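Local coordinates for uncharacterized hypothetical protein (PDB 4EI0), which is of unknown function, a DUF4466-family protein from the gut bacterium Parabacteroides merdae, at residues 54-60 with 124-130. Numbering follows the deposited sequence.
Sequences AQVVSSI and DVQFSFS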
loop_
_atom_site.group_PDB
_atom_site.type_symbol
_atom_site.label_atom_id
_atom_site.label_comp_id
_atom_site.label_asym_id
_atom_site.label_seq_id
_atom_site.Cartn_x
_atom_site.Cartn_y
_atom_site.Cartn_z
ATOM N N ALA B 54 -3.506 15.946 -8.458
ATOM C CA ALA B 54 -3.045 16.614 -7.229
ATOM C C ALA B 54 -2.283 17.886 -7.629
ATOM O O ALA B 54 -1.698 17.944 -8.694
ATOM C CB ALA B 54 -2.164 15.675 -6.439
ATOM N N GLN B 55 -2.272 18.880 -6.764
ATOM C CA GLN B 55 -1.600 20.100 -7.054
ATOM C C GLN B 55 -1.033 20.734 -5.796
ATOM O O GLN B 55 -1.560 20.518 -4.721
ATOM C CB GLN B 55 -2.634 21.035 -7.728
ATOM C CG GLN B 55 -2.254 22.458 -7.777
ATOM C CD GLN B 55 -3.302 23.295 -8.451
ATOM O OE1 GLN B 55 -3.546 23.180 -9.640
ATOM N NE2 GLN B 55 -3.901 24.183 -7.687
ATOM N N VAL B 56 0.079 21.461 -5.915
ATOM C CA VAL B 56 0.566 22.293 -4.802
ATOM C C VAL B 56 0.891 23.664 -5.361
ATOM O O VAL B 56 1.501 23.776 -6.455
ATOM C CB VAL B 56 1.849 21.836 -4.166
ATOM C CG1 VAL B 56 1.904 22.389 -2.749
ATOM C CG2 VAL B 56 1.977 20.373 -4.213
ATOM N N VAL B 57 0.442 24.689 -4.654
ATOM C CA VAL B 57 0.770 26.080 -4.957
ATOM C C VAL B 57 1.664 26.536 -3.807
ATOM O O VAL B 57 1.259 26.490 -2.665
ATOM C CB VAL B 57 -0.512 26.961 -5.042
ATOM C CG1 VAL B 57 -0.137 28.434 -5.218
ATOM C CG2 VAL B 57 -1.441 26.503 -6.177
ATOM N N SER B 58 2.901 26.910 -4.098
ATOM C CA SER B 58 3.791 27.515 -3.084
ATOM C C SER B 58 3.682 29.021 -3.135
ATOM O O SER B 58 3.298 29.575 -4.162
ATOM C CB SER B 58 5.259 27.159 -3.338
ATOM O OG SER B 58 5.641 27.608 -4.605
ATOM N N SER B 59 4.063 29.682 -2.047
ATOM C CA SER B 59 3.917 31.138 -1.959
ATOM C C SER B 59 5.087 31.845 -2.671
ATOM O O SER B 59 4.958 32.978 -3.021
ATOM C CB SER B 59 3.815 31.595 -0.496
ATOM O OG SER B 59 4.970 31.241 0.198
ATOM N N ILE B 60 6.205 31.166 -2.847
ATOM C CA ILE B 60 7.325 31.660 -3.633
ATOM C C ILE B 60 7.680 30.480 -4.545
ATOM O O ILE B 60 7.864 29.332 -4.089
ATOM C CB ILE B 60 8.530 32.028 -2.752
ATOM C CG1 ILE B 60 8.224 33.219 -1.821
ATOM C CG2 ILE B 60 9.705 32.363 -3.624
ATOM C CD1 ILE B 60 9.286 33.423 -0.754
ATOM N N ASP B 124 9.589 33.616 4.511
ATOM C CA ASP B 124 8.722 32.506 4.913
ATOM C C ASP B 124 8.148 31.925 3.614
ATOM O O ASP B 124 7.991 32.652 2.627
ATOM C CB ASP B 124 7.547 33.025 5.771
ATOM C CG ASP B 124 7.892 33.190 7.275
ATOM O OD1 ASP B 124 9.068 33.144 7.682
ATOM O OD2 ASP B 124 6.943 33.357 8.080
ATOM N N VAL B 125 7.850 30.630 3.590
ATOM C CA VAL B 125 7.155 30.034 2.448
ATOM C C VAL B 125 6.006 29.187 2.972
ATOM O O VAL B 125 6.160 28.458 3.964
ATOM C CB VAL B 125 8.038 29.109 1.573
ATOM C CG1 VAL B 125 7.244 28.616 0.353
ATOM C CG2 VAL B 125 9.317 29.801 1.111
ATOM N N GLN B 126 4.858 29.276 2.319
ATOM C CA GLN B 126 3.705 28.433 2.691
ATOM C C GLN B 126 3.176 27.719 1.471
ATOM O O GLN B 126 3.512 28.050 0.317
ATOM C CB GLN B 126 2.599 29.216 3.379
ATOM C CG GLN B 126 2.022 30.320 2.554
ATOM C CD GLN B 126 1.136 31.210 3.388
ATOM O OE1 GLN B 126 1.567 31.790 4.383
ATOM N NE2 GLN B 126 -0.112 31.322 2.986
ATOM N N PHE B 127 2.343 26.721 1.732
ATOM C CA PHE B 127 1.931 25.779 0.714
ATOM C C PHE B 127 0.435 25.445 0.800
ATOM O O PHE B 127 -0.102 25.214 1.885
ATOM C CB PHE B 127 2.720 24.501 0.882
ATOM C CG PHE B 127 4.191 24.672 0.724
ATOM C CD1 PHE B 127 4.775 24.593 -0.517
ATOM C CD2 PHE B 127 4.984 24.950 1.819
ATOM C CE1 PHE B 127 6.131 24.796 -0.663
ATOM C CE2 PHE B 127 6.364 25.114 1.687
ATOM C CZ PHE B 127 6.932 25.010 0.441
ATOM N N SER B 128 -0.210 25.393 -0.358
ATOM C CA SER B 128 -1.587 24.927 -0.466
ATOM C C SER B 128 -1.671 23.714 -1.376
ATOM O O SER B 128 -1.439 23.809 -2.592
ATOM C CB SER B 128 -2.476 26.062 -0.969
ATOM O OG SER B 128 -3.820 25.567 -1.013
ATOM N N PHE B 129 -1.941 22.565 -0.771
ATOM C CA PHE B 129 -2.058 21.274 -1.499
ATOM C C PHE B 129 -3.528 21.033 -1.808
ATOM O O PHE B 129 -4.401 21.390 -0.997
ATOM C CB PHE B 129 -1.591 20.092 -0.655
ATOM C CG PHE B 129 -0.123 20.110 -0.292
ATOM C CD1 PHE B 129 0.350 20.914 0.717
ATOM C CD2 PHE B 129 0.794 19.362 -1.023
ATOM C CE1 PHE B 129 1.688 20.936 1.037
ATOM C CE2 PHE B 129 2.134 19.392 -0.706
ATOM C CZ PHE B 129 2.581 20.176 0.328
ATOM N N SER B 130 -3.815 20.445 -2.964
ATOM C CA SER B 130 -5.215 20.136 -3.318
ATOM C C SER B 130 -5.287 18.941 -4.229
ATOM O O SER B 130 -4.273 18.518 -4.830
ATOM C CB SER B 130 -5.883 21.331 -3.973
ATOM O OG SER B 130 -5.172 21.741 -5.120
HETATM O O HOH W 1 -3.167 23.525 -4.584
HETATM O O HOH W 2 5.903 33.475 1.264
#
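Val56 and Phe129 form a non-hydrogen-bonded pair where antiparallel strands 51-58 and 124-133, both inner strands of a five-stranded sheet, run together. From Val56 CB, near Phe129 CD2, both methyls turn to the ring. CG1, set anti to the backbone N (chi1 -156°), sits over the ring centre in a CH-pi contact, 3.6 Å from the Phe129 centroid. CG2 packs 3.5 Å from Phe129 CD2. Next along this buried face, Phe127 CE1 meets Ser58 CB at 3.7 Å. Phe38 and Tyr40, on strand 35-43 of a second sheet, meet the Phe129 ring. An alanine in place of Phe129 would probably leave the Val56 methyls without their aromatic partner and open a gap between the sheets. Paired backbone bonds join Gln55 with Ser130 and Val57 with Ser128. Past the strand end, Ser59 N still donates to Gln126 O, but Gln126 N returns its bond to Ser59 OG (2.9 Å, 168°), apparently in place of a carbonyl; a water links this OG to Asp124 O. On the other face a water joins Ser130 OG, Gln55 NE2 and Ser128 O. Apolar packing of Val56, Phe127 and Phe129 thus probably holds the sheets together, while the Gln55, Ser128 and Ser130 side takes up water.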